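Local coordinates for protein dTDP-4-dehydrorhamnose 3,5-epimerase (Elizabethkingia anophelis NUHP1, PDB 6C46) that probably catalyses the 3,5-epimerisation of dTDP-4-dehydro-6-deoxy-glucose to dTDP-4-dehydro-rhamnose in dTDP-L-rhamnose biosynthesis, as a calcium-binding homodimer of the cupin clan, at residues A[64-69]-A[172-177]; A[81-86]-A[116-121]; A[86-91]-A[108-113]; A[156-161]-A[181-186]. All coordinates share one frame; numbering follows the deposited sequence. Where two conformers were deposited one is given.

Interaction 1 (A[64-69]-A[172-177])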
loop_
_atom_site.group_PDB
_atom_site.type_symbol
_atom_site.label_atom_id
_atom_site.label_comp_id
_atom_site.label_asym_id
_atom_site.label_seq_id
_atom_site.Cartn_x
_atom_site.Cartn_y
_atom_site.Cartn_z
ATOM N N GLY A 64 17.430 8.748 12.403
ATOM C CA GLY A 64 17.358 10.027 13.084
ATOM C C GLY A 64 16.593 11.092 12.336
ATOM O O GLY A 64 16.250 12.129 12.925
ATOM N N VAL A 65 16.300 10.867 11.060
ATOM C CA VAL A 65 15.429 11.789 10.345
ATOM C C VAL A 65 14.079 11.816 11.044
ATOM O O VAL A 65 13.457 10.769 11.279
ATOM C CB VAL A 65 15.313 11.392 8.872
ATOM C CG1 VAL A 65 14.152 12.154 8.221
ATOM C CG2 VAL A 65 16.670 11.708 8.148
ATOM N N LEU A 66 13.643 13.016 11.417
ATOM C CA LEU A 66 12.386 13.233 12.128
ATOM C C LEU A 66 11.568 14.229 11.320
ATOM O O LEU A 66 12.052 15.322 11.020
ATOM C CB LEU A 66 12.667 13.755 13.540
ATOM C CG LEU A 66 11.538 13.754 14.597
ATOM C CD1 LEU A 66 12.143 13.885 15.974
ATOM C CD2 LEU A 66 10.516 14.854 14.355
ATOM N N ARG A 67 10.357 13.832 10.912
ATOM C CA ARG A 67 9.471 14.668 10.108
ATOM C C ARG A 67 8.175 14.915 10.872
ATOM O O ARG A 67 7.530 13.964 11.301
ATOM C CB ARG A 67 9.157 13.996 8.762
ATOM C CG ARG A 67 10.401 13.719 7.899
ATOM C CD ARG A 67 10.481 14.657 6.705
ATOM N NE ARG A 67 11.610 14.362 5.824
ATOM C CZ ARG A 67 12.675 15.145 5.686
ATOM N NH1 ARG A 67 12.763 16.270 6.384
ATOM N NH2 ARG A 67 13.655 14.799 4.856
ATOM N N GLY A 68 7.784 16.182 11.016
ATOM C CA GLY A 68 6.513 16.509 11.660
ATOM C C GLY A 68 6.615 17.743 12.538
ATOM O O GLY A 68 7.667 18.389 12.539
ATOM N N LEU A 69 5.556 18.110 13.265
ATOM C CA LEU A 69 4.245 17.486 13.189
ATOM C C LEU A 69 3.460 18.184 12.091
ATOM O O LEU A 69 3.425 19.405 12.081
ATOM C CB LEU A 69 3.525 17.602 14.546
ATOM C CG LEU A 69 4.247 16.849 15.667
ATOM C CD1 LEU A 69 3.862 17.414 17.042
ATOM C CD2 LEU A 69 3.931 15.335 15.565
ATOM N N MET A 172 18.766 13.714 16.113
ATOM C CA MET A 172 17.609 14.050 15.287
ATOM C C MET A 172 18.023 14.958 14.134
ATOM O O MET A 172 18.815 15.890 14.305
ATOM C CB MET A 172 16.524 14.719 16.130
ATOM C CG MET A 172 16.006 13.846 17.251
ATOM S SD MET A 172 15.014 14.796 18.426
ATOM C CE MET A 172 14.648 13.557 19.676
ATOM N N ILE A 173 17.491 14.667 12.952
ATOM C CA ILE A 173 17.748 15.442 11.745
ATOM C C ILE A 173 16.429 16.064 11.299
ATOM O O ILE A 173 15.496 15.342 10.929
ATOM C CB ILE A 173 18.344 14.562 10.636
ATOM C CG1 ILE A 173 19.657 13.925 11.118
ATOM C CG2 ILE A 173 18.517 15.365 9.356
ATOM C CD1 ILE A 173 20.204 12.865 10.166
ATOM N N LEU A 174 16.359 17.397 11.310
ATOM C CA LEU A 174 15.119 18.114 11.031
ATOM C C LEU A 174 15.298 19.071 9.869
ATOM O O LEU A 174 16.335 19.729 9.752
ATOM C CB LEU A 174 14.662 18.916 12.249
ATOM C CG LEU A 174 14.240 17.990 13.371
ATOM C CD1 LEU A 174 14.994 18.370 14.613
ATOM C CD2 LEU A 174 12.727 18.022 13.536
ATOM N N SER A 175 14.280 19.158 9.021
ATOM C CA SER A 175 14.280 20.157 7.964
ATOM C C SER A 175 14.214 21.555 8.575
ATOM O O SER A 175 13.841 21.728 9.740
ATOM C CB SER A 175 13.092 19.925 7.037
ATOM O OG SER A 175 11.872 20.191 7.717
ATOM N N GLU A 176 14.596 22.567 7.782
ATOM C CA GLU A 176 14.482 23.943 8.267
ATOM C C GLU A 176 13.034 24.274 8.628
ATOM O O GLU A 176 12.773 24.931 9.646
ATOM C CB GLU A 176 15.021 24.937 7.228
ATOM N N LYS A 177 12.083 23.853 7.789
ATOM C CA LYS A 177 10.673 24.100 8.084
ATOM C C LYS A 177 10.281 23.471 9.414
ATOM O O LYS A 177 9.681 24.130 10.269
ATOM C CB LYS A 177 9.781 23.565 6.958
HETATM O O HOH W 1 12.052 17.254 9.343
#
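The R67 guanidinium is the flat group of this contact: CG1 of V65 lies over one of its faces, toward the rim, and CB of S175 comes to its edge, 3.7 Å from R67 NH1. The R67 side chain starts away from 172-177, and the bend at chi2 (-108°) brings its end back. A water between the segments gives a proton to L66 O at 2.6 Å, accepts one from S175 N at 2.9 Å, and takes a weak bond from R67 NH1, so the polar groups where the two segments diverge are joined through solvent. Before that point the backbones meet directly. I173 N donates to G64 O over 2.8 Å, meeting the carbonyl from 50° above its plane, whereas L66 N reaches I173 O over 3.0 Å in the carbonyl plane and almost straight (173°). Together they make one isolated bridge between V65 and I173. L66 carries the apolar part. With CG anti to its backbone N, it lies alongside M172 and L174 and divides its methyls between them: CD1 is 3.9 Å from M172 SD, and CD2 is 3.9 Å from L174 CD2. The V65 and I173 side chains cross obliquely, CG2 of V65 meeting CB of I173 at 4.1 Å. The R67 side chain lies close to H70, the predicted proton acceptor, so this end of the contact borders the likely catalytic pocket. S175 is the N-cap of helix 176-179, its OG bonded to D178 N, while strand 66-72 pairs on with strand 125-131 and L66 packs against F156 and W165.

Interaction 2 (A[81-86]-A[116-121]); sequences LVSCLE and KLQFYV
L81 has CG anti to its backbone N (chi1 -176°), which sends its methyls across to the neighbouring strand, and Q118 has CG anti to its carbonyl carbon with the chain extended beyond it (chi2 165°). The two side chains therefore cross obliquely, CD2 of L81 meeting Q118 OE1 at 3.5 Å, while CD1 of L81 meets Q118 CB and lies 4.0 Å from CB of Y120. V82 holds CG2 in the crowded position between its N and carbonyl carbon; this branch runs alongside F119, touching CB at 3.7 Å and lying at the edge of the phenyl ring. The strands are antiparallel, their axes 4.6 Å apart at closest. V82 and F119 form the hydrogen-bonded pair: V82 N to F119 O and F119 N to V82 O are both 2.9 Å, each in the plane of its carbonyl. L81 and Y120 make the adjoining non-hydrogen-bonded pair. These are neighbouring strands in one of the two main antiparallel sheets of the cupin-clan beta sandwich. V82 and F119 share the face turned to D91 of the other sheet, and V82 also packs against Y140, the predicted proton donor. L81, Q118 and Y120 occupy the other face, where Q118 NE2 is bonded to K37 O and Y120 meets F43 edge-to-face. Toward L117 the strands part and a water bridges them, accepting from C84 N at 3.0 Å and lying 2.7 Å from L117 O. Next to it, CB of S83 comes within 3.4 Å of L117 O, and S83 OG turns to K37 NZ.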
loop_
_atom_site.group_PDB
_atom_site.type_symbol
_atom_site.label_atom_id
_atom_site.label_comp_id
_atom_site.label_asym_id
_atom_site.label_seq_id
_atom_site.Cartn_x
_atom_site.Cartn_y
_atom_site.Cartn_z
ATOM N N LEU A 81 -3.283 6.470 7.099
ATOM C CA LEU A 81 -3.073 5.085 7.517
ATOM C C LEU A 81 -1.619 4.779 7.225
ATOM O O LEU A 81 -1.223 4.714 6.057
ATOM C CB LEU A 81 -3.993 4.131 6.761
ATOM C CG LEU A 81 -3.928 2.670 7.193
ATOM C CD1 LEU A 81 -4.347 2.494 8.650
ATOM C CD2 LEU A 81 -4.836 1.878 6.253
ATOM N N VAL A 82 -0.817 4.626 8.268
ATOM C CA VAL A 82 0.623 4.630 8.082
ATOM C C VAL A 82 1.214 3.308 8.539
ATOM O O VAL A 82 0.686 2.633 9.431
ATOM C CB VAL A 82 1.271 5.829 8.822
ATOM C CG1 VAL A 82 0.640 7.139 8.378
ATOM C CG2 VAL A 82 1.075 5.714 10.310
ATOM N N SER A 83 2.316 2.924 7.900
ATOM C CA SER A 83 3.024 1.714 8.294
ATOM C C SER A 83 4.456 1.824 7.811
ATOM O O SER A 83 4.820 2.733 7.067
ATOM C CB SER A 83 2.351 0.449 7.741
ATOM O OG SER A 83 2.282 0.484 6.312
ATOM N N CYS A 84 5.273 0.878 8.254
ATOM C CA CYS A 84 6.685 0.868 7.919
ATOM C C CYS A 84 6.960 -0.393 7.115
ATOM O O CYS A 84 6.698 -1.499 7.595
ATOM C CB CYS A 84 7.530 0.930 9.192
ATOM S SG CYS A 84 9.264 0.804 8.883
ATOM N N LEU A 85 7.411 -0.222 5.869
ATOM C CA LEU A 85 7.666 -1.344 4.977
ATOM C C LEU A 85 9.069 -1.916 5.105
ATOM O O LEU A 85 9.315 -3.035 4.636
ATOM C CB LEU A 85 7.459 -0.922 3.515
ATOM C CG LEU A 85 6.102 -0.268 3.240
ATOM C CD1 LEU A 85 5.959 0.051 1.741
ATOM C CD2 LEU A 85 4.981 -1.164 3.715
ATOM N N GLU A 86 10.016 -1.157 5.639
ATOM C CA GLU A 86 11.374 -1.653 5.855
ATOM C C GLU A 86 11.948 -0.890 7.042
ATOM O O GLU A 86 11.764 0.325 7.124
ATOM C CB GLU A 86 12.254 -1.457 4.604
ATOM C CG GLU A 86 13.671 -2.035 4.724
ATOM C CD GLU A 86 14.605 -1.625 3.580
ATOM O OE1 GLU A 86 14.165 -0.911 2.644
ATOM O OE2 GLU A 86 15.795 -2.015 3.625
ATOM N N LYS A 116 4.474 -5.339 11.267
ATOM C CA LYS A 116 3.392 -5.260 10.284
ATOM C C LYS A 116 2.210 -4.425 10.762
ATOM O O LYS A 116 1.121 -4.474 10.164
ATOM C CB LYS A 116 2.905 -6.659 9.893
ATOM C CG LYS A 116 4.015 -7.587 9.439
ATOM C CD LYS A 116 3.449 -8.999 9.113
ATOM C CE LYS A 116 4.552 -10.016 8.818
ATOM N NZ LYS A 116 5.459 -10.270 9.967
ATOM N N LEU A 117 2.404 -3.612 11.795
ATOM C CA LEU A 117 1.305 -2.806 12.302
ATOM C C LEU A 117 0.996 -1.620 11.389
ATOM O O LEU A 117 1.867 -1.075 10.705
ATOM C CB LEU A 117 1.644 -2.288 13.708
ATOM C CG LEU A 117 1.796 -3.387 14.780
ATOM C CD1 LEU A 117 2.217 -2.814 16.176
ATOM C CD2 LEU A 117 0.498 -4.175 14.904
ATOM N N GLN A 118 -0.262 -1.191 11.413
ATOM C CA GLN A 118 -0.655 0.067 10.799
ATOM C C GLN A 118 -1.299 0.951 11.856
ATOM O O GLN A 118 -1.933 0.463 12.794
ATOM C CB GLN A 118 -1.654 -0.142 9.678
ATOM C CG GLN A 118 -1.143 -1.031 8.550
ATOM C CD GLN A 118 -2.314 -1.466 7.716
ATOM O OE1 GLN A 118 -2.689 -0.778 6.782
ATOM N NE2 GLN A 118 -2.949 -2.580 8.106
ATOM N N PHE A 119 -1.197 2.255 11.644
ATOM C CA PHE A 119 -1.647 3.253 12.609
ATOM C C PHE A 119 -2.590 4.175 11.852
ATOM O O PHE A 119 -2.208 4.737 10.816
ATOM C CB PHE A 119 -0.426 4.000 13.163
ATOM C CG PHE A 119 -0.707 4.951 14.312
ATOM C CD1 PHE A 119 0.066 6.099 14.462
ATOM C CD2 PHE A 119 -1.660 4.672 15.265
ATOM C CE1 PHE A 119 -0.136 6.972 15.546
ATOM C CE2 PHE A 119 -1.873 5.532 16.333
ATOM C CZ PHE A 119 -1.110 6.693 16.471
ATOM N N TYR A 120 -3.838 4.269 12.310
ATOM C CA TYR A 120 -4.841 5.119 11.662
ATOM C C TYR A 120 -4.949 6.426 12.436
ATOM O O TYR A 120 -5.333 6.420 13.604
ATOM C CB TYR A 120 -6.222 4.452 11.592
ATOM C CG TYR A 120 -7.294 5.423 11.101
ATOM C CD1 TYR A 120 -7.372 5.771 9.753
ATOM C CD2 TYR A 120 -8.202 6.025 11.989
ATOM C CE1 TYR A 120 -8.327 6.676 9.298
ATOM C CE2 TYR A 120 -9.170 6.951 11.536
ATOM C CZ TYR A 120 -9.221 7.257 10.189
ATOM O OH TYR A 120 -10.145 8.155 9.699
ATOM N N VAL A 121 -4.627 7.534 11.774
ATOM C CA VAL A 121 -4.581 8.884 12.324
ATOM C C VAL A 121 -5.736 9.670 11.698
ATOM O O VAL A 121 -5.693 9.975 10.490
ATOM C CB VAL A 121 -3.240 9.568 12.007
ATOM C CG1 VAL A 121 -3.181 10.922 12.661
ATOM C CG2 VAL A 121 -2.044 8.702 12.445
HETATM O O HOH W 2 4.506 -1.286 10.133
#

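Interaction 3 (A[86-91]-A[108-113]); sequences EGRVWD and GMELSA
Strands 88-91 and 108-112 run antiparallel at 158°: V89-L111 and D91-M109 are hydrogen-bonded pairs, W90-E110 is the non-hydrogen-bonded pair between them, and R88-S112 a second one beyond V89-L111. V89 N to L111 O is 2.9 Å and lies nearly along the C=O axis; the other three bonds of these pairs arrive in the carbonyl planes. Beyond the strands, A113 N continues the pairing to G87 O. On the face bearing R88, W90 and E110, a side-on salt bridge runs diagonally between R88 and E110. E110 is extended from its anti chi1 (177°), and a bend at chi3 turns R88 to meet it. R88 NE donates to E110 OE1 at 2.9 Å, almost straight, and R88 NH2 to E110 OE2 at 2.9 Å. Both oxygens lie near the guanidinium plane but are approached from above the carboxylate plane, since the two groups are turned 54° apart. The motif is a beta hairpin, strand 106-112 returning along strand 88-95 at the border of a sheet of the cupin-clan fold. W90, CG anti to its N, lays its indole over the returning backbone, with N and C of M109 over one face, and CZ2 comes to 3.5 Å from G108 C. K166 makes a cation-pi contact with this ring. The other face carries V89, D91, M109 and L111. There CG2 of V89 lies 3.9 Å from CB of L111, whose CD1 reaches back to CB of D91 at 3.7 Å. D91 OD1 is bonded to H127 NE2, and F119 of the opposing sheet touches D91, M109 and L111.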
loop_
_atom_site.group_PDB
_atom_site.type_symbol
_atom_site.label_atom_id
_atom_site.label_comp_id
_atom_site.label_asym_id
_atom_site.label_seq_id
_atom_site.Cartn_x
_atom_site.Cartn_y
_atom_site.Cartn_z
ATOM N N GLU A 86 10.016 -1.157 5.639
ATOM C CA GLU A 86 11.374 -1.653 5.855
ATOM C C GLU A 86 11.948 -0.890 7.042
ATOM O O GLU A 86 11.764 0.325 7.124
ATOM C CB GLU A 86 12.254 -1.457 4.604
ATOM C CG GLU A 86 13.671 -2.035 4.724
ATOM C CD GLU A 86 14.605 -1.625 3.580
ATOM O OE1 GLU A 86 14.165 -0.911 2.644
ATOM O OE2 GLU A 86 15.795 -2.015 3.625
ATOM N N GLY A 87 12.619 -1.585 7.949
ATOM C CA GLY A 87 13.210 -0.909 9.093
ATOM C C GLY A 87 12.209 -0.684 10.218
ATOM O O GLY A 87 11.245 -1.435 10.397
ATOM N N ARG A 88 12.453 0.372 10.991
ATOM C CA ARG A 88 11.655 0.672 12.172
ATOM C C ARG A 88 11.515 2.178 12.307
ATOM O O ARG A 88 12.504 2.908 12.162
ATOM C CB ARG A 88 12.320 0.130 13.461
ATOM C CG ARG A 88 12.633 -1.356 13.505
ATOM C CD ARG A 88 13.678 -1.639 14.636
ATOM N NE ARG A 88 13.215 -1.123 15.925
ATOM C CZ ARG A 88 13.962 -0.477 16.817
ATOM N NH1 ARG A 88 15.254 -0.234 16.590
ATOM N NH2 ARG A 88 13.402 -0.083 17.955
ATOM N N VAL A 89 10.306 2.646 12.629
ATOM C CA VAL A 89 10.088 4.055 12.950
ATOM C C VAL A 89 9.279 4.169 14.237
ATOM O O VAL A 89 8.582 3.237 14.652
ATOM C CB VAL A 89 9.367 4.839 11.836
ATOM C CG1 VAL A 89 10.129 4.745 10.494
ATOM C CG2 VAL A 89 7.894 4.363 11.708
ATOM N N TRP A 90 9.404 5.328 14.876
ATOM C CA TRP A 90 8.538 5.719 15.986
ATOM C C TRP A 90 7.611 6.798 15.453
ATOM O O TRP A 90 8.072 7.840 14.983
ATOM C CB TRP A 90 9.344 6.225 17.184
ATOM C CG TRP A 90 8.492 6.517 18.401
ATOM C CD1 TRP A 90 8.027 7.733 18.815
ATOM C CD2 TRP A 90 8.013 5.557 19.347
ATOM N NE1 TRP A 90 7.282 7.586 19.965
ATOM C CE2 TRP A 90 7.260 6.261 20.313
ATOM C CE3 TRP A 90 8.147 4.169 19.470
ATOM C CZ2 TRP A 90 6.645 5.624 21.395
ATOM C CZ3 TRP A 90 7.538 3.536 20.551
ATOM C CH2 TRP A 90 6.795 4.269 21.496
ATOM N N ASP A 91 6.316 6.542 15.509
ATOM C CA ASP A 91 5.308 7.364 14.865
ATOM C C ASP A 91 4.436 8.002 15.938
ATOM O O ASP A 91 4.026 7.315 16.873
ATOM C CB ASP A 91 4.444 6.510 13.956
ATOM C CG ASP A 91 3.584 7.340 13.050
ATOM O OD1 ASP A 91 3.991 7.582 11.886
ATOM O OD2 ASP A 91 2.520 7.781 13.523
ATOM N N GLY A 108 2.330 7.711 20.808
ATOM C CA GLY A 108 3.377 7.232 19.928
ATOM C C GLY A 108 3.491 5.726 19.995
ATOM O O GLY A 108 3.174 5.104 21.007
ATOM N N MET A 109 4.004 5.147 18.914
ATOM C CA MET A 109 4.166 3.702 18.835
ATOM C C MET A 109 5.187 3.365 17.762
ATOM O O MET A 109 5.375 4.117 16.797
ATOM C CB MET A 109 2.827 3.025 18.509
ATOM C CG MET A 109 2.330 3.393 17.101
ATOM S SD MET A 109 0.856 2.485 16.636
ATOM C CE MET A 109 1.508 0.802 16.577
ATOM N N GLU A 110 5.812 2.195 17.916
ATOM C CA GLU A 110 6.762 1.714 16.920
ATOM C C GLU A 110 6.021 1.008 15.784
ATOM O O GLU A 110 5.184 0.129 16.019
ATOM C CB GLU A 110 7.791 0.761 17.554
ATOM C CG GLU A 110 8.755 0.173 16.500
ATOM C CD GLU A 110 9.971 -0.534 17.085
ATOM O OE1 GLU A 110 10.384 -1.567 16.511
ATOM O OE2 GLU A 110 10.519 -0.067 18.106
ATOM N N LEU A 111 6.324 1.400 14.553
ATOM C CA LEU A 111 5.871 0.705 13.355
ATOM C C LEU A 111 7.098 0.097 12.691
ATOM O O LEU A 111 8.121 0.775 12.548
ATOM C CB LEU A 111 5.166 1.677 12.398
ATOM C CG LEU A 111 3.971 2.411 13.011
ATOM C CD1 LEU A 111 3.456 3.501 12.071
ATOM C CD2 LEU A 111 2.835 1.434 13.329
ATOM N N SER A 112 7.013 -1.169 12.290
ATOM C CA SER A 112 8.186 -1.811 11.718
ATOM C C SER A 112 7.766 -2.802 10.632
ATOM O O SER A 112 6.618 -3.253 10.575
ATOM C CB SER A 112 9.008 -2.525 12.812
ATOM O OG SER A 112 8.339 -3.690 13.296
ATOM N N ALA A 113 8.719 -3.140 9.768
ATOM C CA ALA A 113 8.450 -4.185 8.789
ATOM C C ALA A 113 8.154 -5.482 9.499
ATOM O O ALA A 113 7.285 -6.254 9.076
ATOM C CB ALA A 113 9.646 -4.357 7.853
#

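Interaction 4 (A[156-161]-A[181-186])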
loop_
_atom_site.group_PDB
_atom_site.type_symbol
_atom_site.label_atom_id
_atom_site.label_comp_id
_atom_site.label_asym_id
_atom_site.label_seq_id
_atom_site.Cartn_x
_atom_site.Cartn_y
_atom_site.Cartn_z
ATOM N N PHE A 156 7.695 19.915 16.700
ATOM C CA PHE A 156 7.740 18.525 17.166
ATOM C C PHE A 156 8.095 18.422 18.652
ATOM O O PHE A 156 7.569 17.548 19.360
ATOM C CB PHE A 156 8.747 17.726 16.328
ATOM C CG PHE A 156 10.186 18.026 16.663
ATOM C CD1 PHE A 156 10.783 19.224 16.260
ATOM C CD2 PHE A 156 10.955 17.103 17.378
ATOM C CE1 PHE A 156 12.121 19.508 16.591
ATOM C CE2 PHE A 156 12.295 17.374 17.706
ATOM C CZ PHE A 156 12.881 18.585 17.308
ATOM N N ASN A 157 8.955 19.308 19.153
ATOM C CA ASN A 157 9.396 19.251 20.550
ATOM C C ASN A 157 8.744 20.339 21.390
ATOM O O ASN A 157 9.312 20.804 22.384
ATOM C CB ASN A 157 10.922 19.309 20.640
ATOM C CG ASN A 157 11.498 20.583 20.056
ATOM O OD1 ASN A 157 10.769 21.463 19.602
ATOM N ND2 ASN A 157 12.822 20.667 20.020
ATOM N N ASP A 158 7.547 20.756 20.987
ATOM C CA ASP A 158 6.754 21.692 21.770
ATOM C C ASP A 158 6.708 21.258 23.233
ATOM O O ASP A 158 6.447 20.092 23.533
ATOM C CB ASP A 158 5.343 21.732 21.179
ATOM C CG ASP A 158 4.427 22.671 21.921
ATOM O OD1 ASP A 158 4.325 23.854 21.517
ATOM O OD2 ASP A 158 3.816 22.210 22.910
ATOM N N SER A 159 6.991 22.197 24.144
ATOM C CA SER A 159 7.076 21.867 25.569
ATOM C C SER A 159 5.714 21.570 26.198
ATOM O O SER A 159 5.659 20.869 27.216
ATOM C CB SER A 159 7.772 22.998 26.331
ATOM O OG SER A 159 7.039 24.201 26.204
ATOM N N ASP A 160 4.617 22.080 25.632
ATOM C CA ASP A 160 3.305 21.710 26.151
ATOM C C ASP A 160 2.980 20.252 25.840
ATOM O O ASP A 160 2.426 19.543 26.688
ATOM C CB ASP A 160 2.221 22.629 25.586
ATOM C CG ASP A 160 2.302 24.053 26.146
ATOM O OD1 ASP A 160 2.812 24.240 27.260
ATOM O OD2 ASP A 160 1.818 24.986 25.487
ATOM N N LEU A 161 3.331 19.778 24.637
ATOM C CA LEU A 161 3.057 18.387 24.296
ATOM C C LEU A 161 4.059 17.441 24.938
ATOM O O LEU A 161 3.700 16.310 25.291
ATOM C CB LEU A 161 3.084 18.203 22.785
ATOM C CG LEU A 161 2.102 19.082 22.017
ATOM C CD1 LEU A 161 2.187 18.766 20.529
ATOM C CD2 LEU A 161 0.692 18.863 22.565
ATOM N N ALA A 181 8.679 25.288 12.912
ATOM C CA ALA A 181 7.231 25.169 12.992
ATOM C C ALA A 181 6.707 25.890 14.233
ATOM O O ALA A 181 7.356 25.873 15.287
ATOM C CB ALA A 181 6.801 23.693 13.014
ATOM N N PRO A 182 5.531 26.505 14.156
ATOM C CA PRO A 182 4.993 27.239 15.307
ATOM C C PRO A 182 4.612 26.316 16.462
ATOM O O PRO A 182 4.258 25.149 16.284
ATOM C CB PRO A 182 3.751 27.942 14.740
ATOM C CG PRO A 182 3.885 27.860 13.239
ATOM C CD PRO A 182 4.692 26.637 12.951
ATOM N N ALA A 183 4.636 26.888 17.667
ATOM C CA ALA A 183 4.282 26.143 18.873
ATOM C C ALA A 183 2.826 25.682 18.830
ATOM O O ALA A 183 1.981 26.232 18.108
ATOM C CB ALA A 183 4.512 27.019 20.123
ATOM N N PHE A 184 2.535 24.652 19.629
ATOM C CA PHE A 184 1.165 24.153 19.759
ATOM C C PHE A 184 0.204 25.268 20.163
ATOM O O PHE A 184 -0.889 25.391 19.602
ATOM C CB PHE A 184 1.162 22.989 20.771
ATOM C CG PHE A 184 -0.195 22.615 21.311
ATOM C CD1 PHE A 184 -1.123 21.947 20.546
ATOM C CD2 PHE A 184 -0.524 22.934 22.626
ATOM C CE1 PHE A 184 -2.384 21.594 21.090
ATOM C CE2 PHE A 184 -1.754 22.591 23.170
ATOM C CZ PHE A 184 -2.685 21.921 22.404
ATOM N N LYS A 185 0.615 26.139 21.086
ATOM C CA LYS A 185 -0.301 27.173 21.557
ATOM C C LYS A 185 -0.562 28.239 20.506
ATOM O O LYS A 185 -1.524 28.998 20.642
ATOM C CB LYS A 185 0.232 27.839 22.829
ATOM C CG LYS A 185 -0.292 27.253 24.108
ATOM C CD LYS A 185 0.222 28.039 25.305
ATOM C CE LYS A 185 1.749 28.132 25.307
ATOM N NZ LYS A 185 2.245 28.951 26.457
ATOM N N ASP A 186 0.270 28.317 19.464
ATOM C CA ASP A 186 0.053 29.295 18.403
ATOM C C ASP A 186 -1.040 28.879 17.430
ATOM O O ASP A 186 -1.468 29.701 16.613
ATOM C CB ASP A 186 1.324 29.516 17.582
ATOM C CG ASP A 186 2.383 30.310 18.316
ATOM O OD1 ASP A 186 2.123 30.826 19.425
ATOM O OD2 ASP A 186 3.485 30.435 17.746
HETATM O O HOH W 3 2.744 25.422 22.889
#
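D158 OD1 accepts from F184 N at 2.7 Å, the only direct hydrogen bond between the two segments, and the donor comes from 56° above the carboxylate plane. A water donates to the same OD1 at 2.6 Å and to D160 OD2 at 2.8 Å, and it accepts from K185 N. The second oxygen, D158 OD2, serves its own chain: L161 N donates to its anti lone pair at 3.0 Å, an Asx motif, and D160 N adds a weak bond. With both oxygens engaged, the rotation of the buried carboxylate is fixed, and these donors would favour its charged form. D160 OD2 lies against the aliphatic part of K185, 3.2 Å from CE, but is 4.1 Å from NZ, beyond a salt bridge. Outward from this polar centre, F184 has CG anti to its N (chi1 164°), and its ring takes CD2 of L161 over the middle of one face, 4.1 Å from the centroid, a CH-pi contact; CB of D160 approaches CD2 of F184. This surface contact joins the loop after strand 151-153 to the short 3-10 turn 184-186 that follows helix 176-179, while L161 packs on L69 of strand 66-72 and F184 touches L96.

From the N terminus, segment 64-69 opens interaction 1, and strand 66-72 leads on to strand 80-86, where interaction 2 opens. Interaction 3 is nested within interaction 2: its hairpin closes at 108-113, then the chain closes interaction 2 at 116-121. The two share E86 and touch where F119 meets D91 and M109, joining the two facing sheets. Interaction 4 opens at 156-161, before 172-177 closes interaction 1 around interactions 2 and 3, and itself closes at 181-186. Interactions 1 and 4 therefore cross, and they meet where F156 packs on L66, M172 and L174, tying the C-terminal region to strand 66-72.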